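Local structure of ABC transporter, substrate-binding protein (Clostridium perfringens, 4EDP) at residues 139-145 against 232-238; 153-157 against 255-261; 156-160 against 184-188. The protein probably binds an as yet unassigned solute outside the cell and delivers it to the membrane components of an ABC transporter. One frame throughout, in Å; residues are numbered along the deposited sequence. Where two conformers were deposited one is given.

Overall arrangement
All three contacts lie on the same side of the chain's centre, in the lobe built around strands 135-145, 168-171, 212-216 and 233-237. Contact 1 joins two strands of the sheet. Contacts 2 and 3 share Trp156 and Glu157, their centres being about 8 Å apart, and lie about 10 and 14 Å from the centre of contact 1. Along the chain the order is 139-145, 153-160, 184-188, 232-238, 255-261, so contact 3 nests inside the loop closed by contact 1, whereas contacts 1 and 2 cross. Loop 153-160 packs between the strands, helix 178-189 and loop 255-261, with Trp156, which also touches Ile143, as the shared residue.

Contact 1 (139-145 against 232-238); sequences NSIGIVV and VAAVASD
Val144 (chi1 t) overlaps the methyl of Ala236, Val144 CG2 lying 4.0 Å from Ala236 CB. Both belong to an antiparallel pair of extended strands in the sheet of one lobe of the solute-binding-protein fold, axes 4.6 Å apart at closest, N-to-C directions 158° apart. Gly142 with Ala236 and Val144 with Ala234 are hydrogen-bonded pairs: Gly142 N to Ala236 O 2.9 Å, Ala236 N to Gly142 O 3.0 Å, Val144 N to Ala234 O 2.8 Å, Ala234 N to Val144 O 2.9 Å. Ile141-Ser237, Ile143-Val235 and Val145-Ala233 are non-hydrogen-bonded pairs, CA-CA 4.1, 4.7 and 4.5 Å.

Val144, Ala234 and Ala236 face helix 219-227; Ile143 (m), Val235, Val145 and Ala233 share the other face, Ile143 CG2 being 4.2 Å from Ala233 CB. Ile141 (p) brings CD1 to 4.0 Å from Val235 CG1. Ser237 is the N-cap of helix 238-247, its OG bonding Ala240 N. Asp238, already helical (phi/psi -55/-42), still bonds Ser140 O through its N at 3.0 Å; Asp238 OD2, also bonded to Thr319, takes a weak bond from Ser140 N at 3.2 Å. Asn139 ND2 bonds Asn263 OD1, and water 1 lies 2.7 Å from both Asn139 OD1 and Asp238 OD2.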
# COMPACT_ATOMS: atom_id res chain seq x y z
N ASN A 139 -2.06 -2.30 3.47
CA ASN A 139 -0.98 -1.92 4.36
C ASN A 139 -1.35 -0.55 4.96
O ASN A 139 -2.21 0.16 4.40
CB ASN A 139 0.34 -1.72 3.61
CG ASN A 139 0.76 -2.94 2.83
OD1 ASN A 139 0.86 -4.04 3.38
ND2 ASN A 139 1.07 -2.75 1.57
N SER A 140 -0.70 -0.18 6.05
CA SER A 140 -0.96 1.14 6.68
C SER A 140 0.33 1.75 7.18
O SER A 140 1.39 1.12 7.14
CB SER A 140 -1.96 1.06 7.84
OG SER A 140 -1.47 0.33 8.97
N ILE A 141 0.22 2.99 7.66
CA ILE A 141 1.35 3.70 8.24
C ILE A 141 1.01 4.11 9.66
O ILE A 141 -0.12 3.98 10.11
CB ILE A 141 1.75 4.94 7.42
CG1 ILE A 141 0.53 5.85 7.19
CG2 ILE A 141 2.39 4.51 6.06
CD1 ILE A 141 0.87 7.14 6.48
N GLY A 142 2.02 4.59 10.37
CA GLY A 142 1.87 5.09 11.71
C GLY A 142 3.06 5.97 11.97
O GLY A 142 3.91 6.17 11.08
N ILE A 143 3.11 6.53 13.18
CA ILE A 143 4.26 7.32 13.58
C ILE A 143 5.05 6.41 14.54
O ILE A 143 4.62 6.11 15.66
CB ILE A 143 3.90 8.61 14.32
CG1 ILE A 143 2.94 9.47 13.47
CG2 ILE A 143 5.20 9.39 14.64
CD1 ILE A 143 2.42 10.72 14.20
N VAL A 144 6.20 5.94 14.09
CA VAL A 144 7.07 5.12 14.92
C VAL A 144 7.84 6.11 15.77
O VAL A 144 8.49 7.02 15.23
CB VAL A 144 8.00 4.25 14.08
CG1 VAL A 144 8.94 3.39 15.00
CG2 VAL A 144 7.16 3.39 13.15
N VAL A 145 7.75 5.95 17.09
CA VAL A 145 8.34 6.88 18.03
C VAL A 145 9.20 6.24 19.09
O VAL A 145 8.87 5.17 19.60
CB VAL A 145 7.18 7.64 18.80
CG1 VAL A 145 7.76 8.60 19.87
CG2 VAL A 145 6.27 8.39 17.84
N VAL A 232 14.01 10.45 16.33
CA VAL A 232 13.13 10.10 17.44
C VAL A 232 11.79 9.61 16.89
O VAL A 232 11.06 8.89 17.57
CB VAL A 232 12.84 11.36 18.30
CG1 VAL A 232 11.62 11.17 19.16
CG2 VAL A 232 14.08 11.71 19.13
N ALA A 233 11.45 10.03 15.67
CA ALA A 233 10.18 9.64 15.05
C ALA A 233 10.25 9.48 13.54
O ALA A 233 11.05 10.14 12.87
CB ALA A 233 9.08 10.67 15.38
N ALA A 234 9.41 8.60 13.00
CA ALA A 234 9.32 8.43 11.56
C ALA A 234 7.91 8.06 11.13
O ALA A 234 7.22 7.30 11.82
CB ALA A 234 10.32 7.36 11.04
N VAL A 235 7.46 8.61 10.01
CA VAL A 235 6.19 8.19 9.43
C VAL A 235 6.61 6.94 8.66
O VAL A 235 7.45 7.03 7.76
CB VAL A 235 5.58 9.24 8.50
CG1 VAL A 235 4.39 8.67 7.74
CG2 VAL A 235 5.21 10.50 9.27
N ALA A 236 6.04 5.80 9.00
CA ALA A 236 6.47 4.55 8.40
C ALA A 236 5.39 3.48 8.38
O ALA A 236 4.45 3.51 9.16
CB ALA A 236 7.65 4.03 9.19
N SER A 237 5.58 2.51 7.50
CA SER A 237 4.64 1.42 7.33
C SER A 237 4.64 0.44 8.49
O SER A 237 5.59 0.37 9.28
CB SER A 237 4.99 0.66 6.06
OG SER A 237 6.24 -0.04 6.21
N ASP A 238 3.57 -0.34 8.55
CA ASP A 238 3.43 -1.42 9.50
C ASP A 238 4.62 -2.38 9.38
O ASP A 238 5.19 -2.81 10.39
CB ASP A 238 2.09 -2.15 9.28
CG ASP A 238 1.76 -2.41 7.79
OD1 ASP A 238 2.63 -2.29 6.89
OD2 ASP A 238 0.60 -2.76 7.52
O HOH W 1 0.56 -4.97 5.90

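Contact 2 (153-157 against 255-261); sequences INSWE and IPESGTY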
# COMPACT_ATOMS: atom_id res chain seq x y z
N ILE A 153 4.13 12.72 21.03
CA ILE A 153 3.68 12.70 19.65
C ILE A 153 2.44 11.80 19.59
O ILE A 153 2.55 10.57 19.74
CB ILE A 153 4.76 12.15 18.68
CG1 ILE A 153 6.05 12.95 18.80
CG2 ILE A 153 4.23 12.16 17.26
CD1 ILE A 153 7.24 12.34 18.06
N ASN A 154 1.28 12.41 19.37
CA ASN A 154 0.01 11.68 19.33
C ASN A 154 -0.69 11.76 17.98
O ASN A 154 -1.23 10.77 17.47
CB ASN A 154 -0.93 12.25 20.40
CG ASN A 154 -0.45 11.96 21.80
OD1 ASN A 154 -0.25 10.80 22.16
ND2 ASN A 154 -0.29 13.00 22.61
N SER A 155 -0.64 12.93 17.38
CA SER A 155 -1.36 13.22 16.14
C SER A 155 -0.36 13.46 15.01
O SER A 155 0.83 13.66 15.25
CB SER A 155 -2.18 14.48 16.33
OG SER A 155 -1.30 15.58 16.51
N TRP A 156 -0.84 13.48 13.76
CA TRP A 156 0.05 13.78 12.65
C TRP A 156 0.60 15.20 12.78
O TRP A 156 1.78 15.45 12.48
CB TRP A 156 -0.69 13.69 11.31
CG TRP A 156 -1.15 12.31 10.90
CD1 TRP A 156 -2.45 11.90 10.70
CD2 TRP A 156 -0.34 11.16 10.63
NE1 TRP A 156 -2.49 10.58 10.33
CE2 TRP A 156 -1.21 10.10 10.27
CE3 TRP A 156 1.04 10.91 10.65
CZ2 TRP A 156 -0.75 8.83 9.97
CZ3 TRP A 156 1.49 9.65 10.35
CH2 TRP A 156 0.61 8.62 10.02
N GLU A 157 -0.25 16.12 13.24
CA GLU A 157 0.15 17.52 13.38
C GLU A 157 1.30 17.73 14.37
O GLU A 157 2.05 18.70 14.24
CB GLU A 157 -1.05 18.39 13.75
CG GLU A 157 -2.14 18.43 12.65
CD GLU A 157 -3.08 17.22 12.56
OE1 GLU A 157 -3.02 16.27 13.39
OE2 GLU A 157 -3.93 17.26 11.62
N ILE A 255 -0.86 5.67 16.25
CA ILE A 255 -1.85 5.84 15.18
C ILE A 255 -2.70 7.04 15.59
O ILE A 255 -3.39 6.98 16.60
CB ILE A 255 -2.75 4.61 15.01
CG1 ILE A 255 -1.92 3.36 14.71
CG2 ILE A 255 -3.82 4.84 13.90
CD1 ILE A 255 -1.04 3.46 13.49
N PRO A 256 -2.63 8.15 14.84
CA PRO A 256 -3.43 9.28 15.25
C PRO A 256 -4.92 8.97 15.29
O PRO A 256 -5.41 8.16 14.52
CB PRO A 256 -3.13 10.33 14.17
CG PRO A 256 -1.72 10.04 13.77
CD PRO A 256 -1.68 8.51 13.77
N GLU A 257 -5.63 9.64 16.19
CA GLU A 257 -7.07 9.46 16.31
C GLU A 257 -7.82 9.85 15.04
O GLU A 257 -8.92 9.35 14.77
CB GLU A 257 -7.60 10.28 17.49
CG GLU A 257 -7.25 9.65 18.83
CD GLU A 257 -8.08 10.19 19.97
OE1 GLU A 257 -8.74 11.24 19.79
OE2 GLU A 257 -8.09 9.55 21.06
N SER A 258 -7.22 10.73 14.26
CA SER A 258 -7.85 11.22 13.03
C SER A 258 -7.88 10.13 11.97
O SER A 258 -8.68 10.19 11.02
CB SER A 258 -7.14 12.48 12.53
OG SER A 258 -5.82 12.19 12.13
N GLY A 259 -6.99 9.14 12.10
CA GLY A 259 -6.96 8.01 11.19
C GLY A 259 -5.65 7.86 10.45
O GLY A 259 -5.00 8.85 10.13
N THR A 260 -5.24 6.61 10.27
CA THR A 260 -4.08 6.27 9.47
C THR A 260 -4.49 6.31 7.99
O THR A 260 -5.65 6.63 7.65
CB THR A 260 -3.58 4.81 9.75
OG1 THR A 260 -2.35 4.57 9.04
CG2 THR A 260 -4.59 3.82 9.32
N TYR A 261 -3.51 6.10 7.11
CA TYR A 261 -3.72 6.03 5.67
C TYR A 261 -3.38 4.62 5.20
O TYR A 261 -2.37 4.04 5.60
CB TYR A 261 -2.83 7.03 4.91
CG TYR A 261 -3.32 8.45 5.03
CD1 TYR A 261 -3.09 9.19 6.17
CD2 TYR A 261 -4.02 9.05 3.98
CE1 TYR A 261 -3.55 10.49 6.29
CE2 TYR A 261 -4.49 10.35 4.09
CZ TYR A 261 -4.25 11.07 5.23
OH TYR A 261 -4.70 12.35 5.36
O HOH W 2 -4.38 11.78 17.96
O HOH W 3 -2.59 8.88 19.18
O HOH W 4 -3.79 13.75 13.35
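Ring packing dominates this contact. CG of Pro256 sits 3.4 Å from the centroid of the five-membered ring of Trp156 and only 4° off its normal, a CH-pi contact squarely over the indole face; Pro256 CG to Trp156 CE2 is 3.5 Å. The m rotamer of Trp156 (chi1 -67°) places the indole against the turn, where Thr260 CA lies near the ring plane, 4.2 Å from CZ2 of Trp156. The ring of Tyr261 presents its edge, CE1 being 4.2 Å from Trp156 NE1.

One direct hydrogen bond crosses the segments: Trp156 NE1 to Gly259 O, 3.1 Å and nearly linear at 169°. Its acceptor lies at the end of the type I turn Pro256 to Gly259, closed by Gly259 N to Pro256 O at 3.1 Å. Gly259 has phi/psi of 120/142, where a CB would collide with the preceding carbonyl. A CA-H...O contact, Pro256 CA to Asn154 O at 3.5 Å, adds to the backbone approach.

Water supplies the remaining polar links. Water 4 accepts from Trp156 N (3.0 Å) and donates to Glu157 OE1 (2.6 Å) and Ser258 OG (2.8 Å); water 2 accepts from Glu257 N (3.0 Å) and donates weakly to Asn154 O (3.3 Å).

The turn leads into strand 262-269, which pairs with both 135-145 and 89-93, consistent with the interlobe strands of two-lobed solute-binding proteins.

Contact 3 (156-160 against 184-188); sequences WEDLW and IAAEK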
# COMPACT_ATOMS: atom_id res chain seq x y z
N TRP A 156 -0.84 13.48 13.76
CA TRP A 156 0.05 13.78 12.65
C TRP A 156 0.60 15.20 12.78
O TRP A 156 1.78 15.45 12.48
CB TRP A 156 -0.69 13.69 11.31
CG TRP A 156 -1.15 12.31 10.90
CD1 TRP A 156 -2.45 11.90 10.70
CD2 TRP A 156 -0.34 11.16 10.63
NE1 TRP A 156 -2.49 10.58 10.33
CE2 TRP A 156 -1.21 10.10 10.27
CE3 TRP A 156 1.04 10.91 10.65
CZ2 TRP A 156 -0.75 8.83 9.97
CZ3 TRP A 156 1.49 9.65 10.35
CH2 TRP A 156 0.61 8.62 10.02
N GLU A 157 -0.25 16.12 13.24
CA GLU A 157 0.15 17.52 13.38
C GLU A 157 1.30 17.73 14.37
O GLU A 157 2.05 18.70 14.24
CB GLU A 157 -1.05 18.39 13.75
CG GLU A 157 -2.14 18.43 12.65
CD GLU A 157 -3.08 17.22 12.56
OE1 GLU A 157 -3.02 16.27 13.39
OE2 GLU A 157 -3.93 17.26 11.62
N ASP A 158 1.43 16.83 15.34
CA ASP A 158 2.52 16.90 16.33
C ASP A 158 3.90 16.77 15.68
O ASP A 158 4.90 17.17 16.28
CB ASP A 158 2.37 15.85 17.45
CG ASP A 158 1.25 16.15 18.43
OD1 ASP A 158 0.84 17.33 18.58
OD2 ASP A 158 0.81 15.19 19.09
N LEU A 159 3.98 16.23 14.46
CA LEU A 159 5.27 16.11 13.77
C LEU A 159 5.88 17.49 13.47
O LEU A 159 7.09 17.60 13.26
CB LEU A 159 5.11 15.32 12.46
CG LEU A 159 4.75 13.83 12.63
CD1 LEU A 159 4.41 13.21 11.26
CD2 LEU A 159 5.87 13.05 13.33
N TRP A 160 5.05 18.53 13.47
CA TRP A 160 5.49 19.91 13.25
C TRP A 160 6.01 20.63 14.49
O TRP A 160 6.49 21.76 14.39
CB TRP A 160 4.35 20.75 12.65
CG TRP A 160 4.16 20.61 11.16
CD1 TRP A 160 4.54 21.52 10.22
CD2 TRP A 160 3.56 19.52 10.43
NE1 TRP A 160 4.23 21.07 8.96
CE2 TRP A 160 3.64 19.84 9.06
CE3 TRP A 160 2.99 18.30 10.79
CZ2 TRP A 160 3.16 19.01 8.06
CZ3 TRP A 160 2.51 17.47 9.80
CH2 TRP A 160 2.60 17.82 8.45
N ILE A 184 -1.37 14.10 4.55
CA ILE A 184 -1.21 14.41 5.96
C ILE A 184 -0.97 15.92 6.11
O ILE A 184 -1.58 16.57 6.97
CB ILE A 184 -0.03 13.59 6.56
CG1 ILE A 184 -0.46 12.13 6.77
CG2 ILE A 184 0.42 14.24 7.87
CD1 ILE A 184 0.70 11.17 7.01
N ALA A 185 -0.11 16.49 5.27
CA ALA A 185 0.18 17.92 5.27
C ALA A 185 -1.07 18.71 4.90
O ALA A 185 -1.32 19.79 5.47
CB ALA A 185 1.33 18.22 4.30
N ALA A 186 -1.87 18.18 3.96
CA ALA A 186 -3.13 18.81 3.58
C ALA A 186 -4.08 18.89 4.79
O ALA A 186 -4.80 19.88 4.95
CB ALA A 186 -3.82 18.06 2.44
N GLU A 187 -4.12 17.83 5.61
CA GLU A 187 -4.98 17.85 6.81
C GLU A 187 -4.56 18.99 7.74
O GLU A 187 -5.41 19.70 8.26
CB GLU A 187 -4.91 16.55 7.62
CG GLU A 187 -5.33 15.29 6.91
CD GLU A 187 -5.51 14.13 7.91
OE1 GLU A 187 -6.31 14.30 8.87
OE2 GLU A 187 -4.86 13.07 7.75
N LYS A 188 -3.25 19.12 7.95
CA LYS A 188 -2.65 20.16 8.78
C LYS A 188 -3.07 21.54 8.24
O LYS A 188 -3.48 22.42 8.99
CB LYS A 188 -1.13 20.00 8.73
CG LYS A 188 -0.23 21.05 9.45
CD LYS A 188 -0.23 20.92 10.95
CE LYS A 188 0.84 21.80 11.58
NZ LYS A 188 0.76 23.20 11.12
O HOH W 5 -5.86 15.49 11.61
O HOH W 6 -5.68 19.11 11.43
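Ile184 is one of two bumps, Lys188 the other. Wedged between two tryptophans, Ile184 sets CD1 3.6 Å from the centroid of the six-membered ring of Trp156, 8° off the normal, a CH-pi contact over the face, while its CG2 touches Trp156 CB at 3.7 Å and the edge of Trp160 at CH2, 4.2 Å away. Pro256 covers the opposite face of Trp156, so that indole is sandwiched between turn and helix.

One helical turn on, the folded chain of Lys188, chi2 and chi4 both p, lies over Trp160: Lys188 CE is 3.8 Å from the centroid of the five-membered ring, and Lys188 NZ, salt-bridged to Glu204, makes a cation-pi contact with it at 4.4 Å. Lys188 CD meets Glu157 CG at 3.6 Å. The hollow between the bumps is Ala185, small enough for Trp160 CH2 to come within 4.0 Å of Ala185 CA.

No hydrogen bond joins the segments directly; water 5 donates to Glu157 OE2 (2.6 Å) and Glu187 OE1 (3.0 Å). Glu187 OE1 also forms a salt bridge with Lys328, and OE2 is hydrogen-bonded to Tyr261 OH.

A 3-10 segment thus beds on helix 178-189, part of the helical layer flanking the sheet in this alpha/beta lobe of the solute-binding-protein fold.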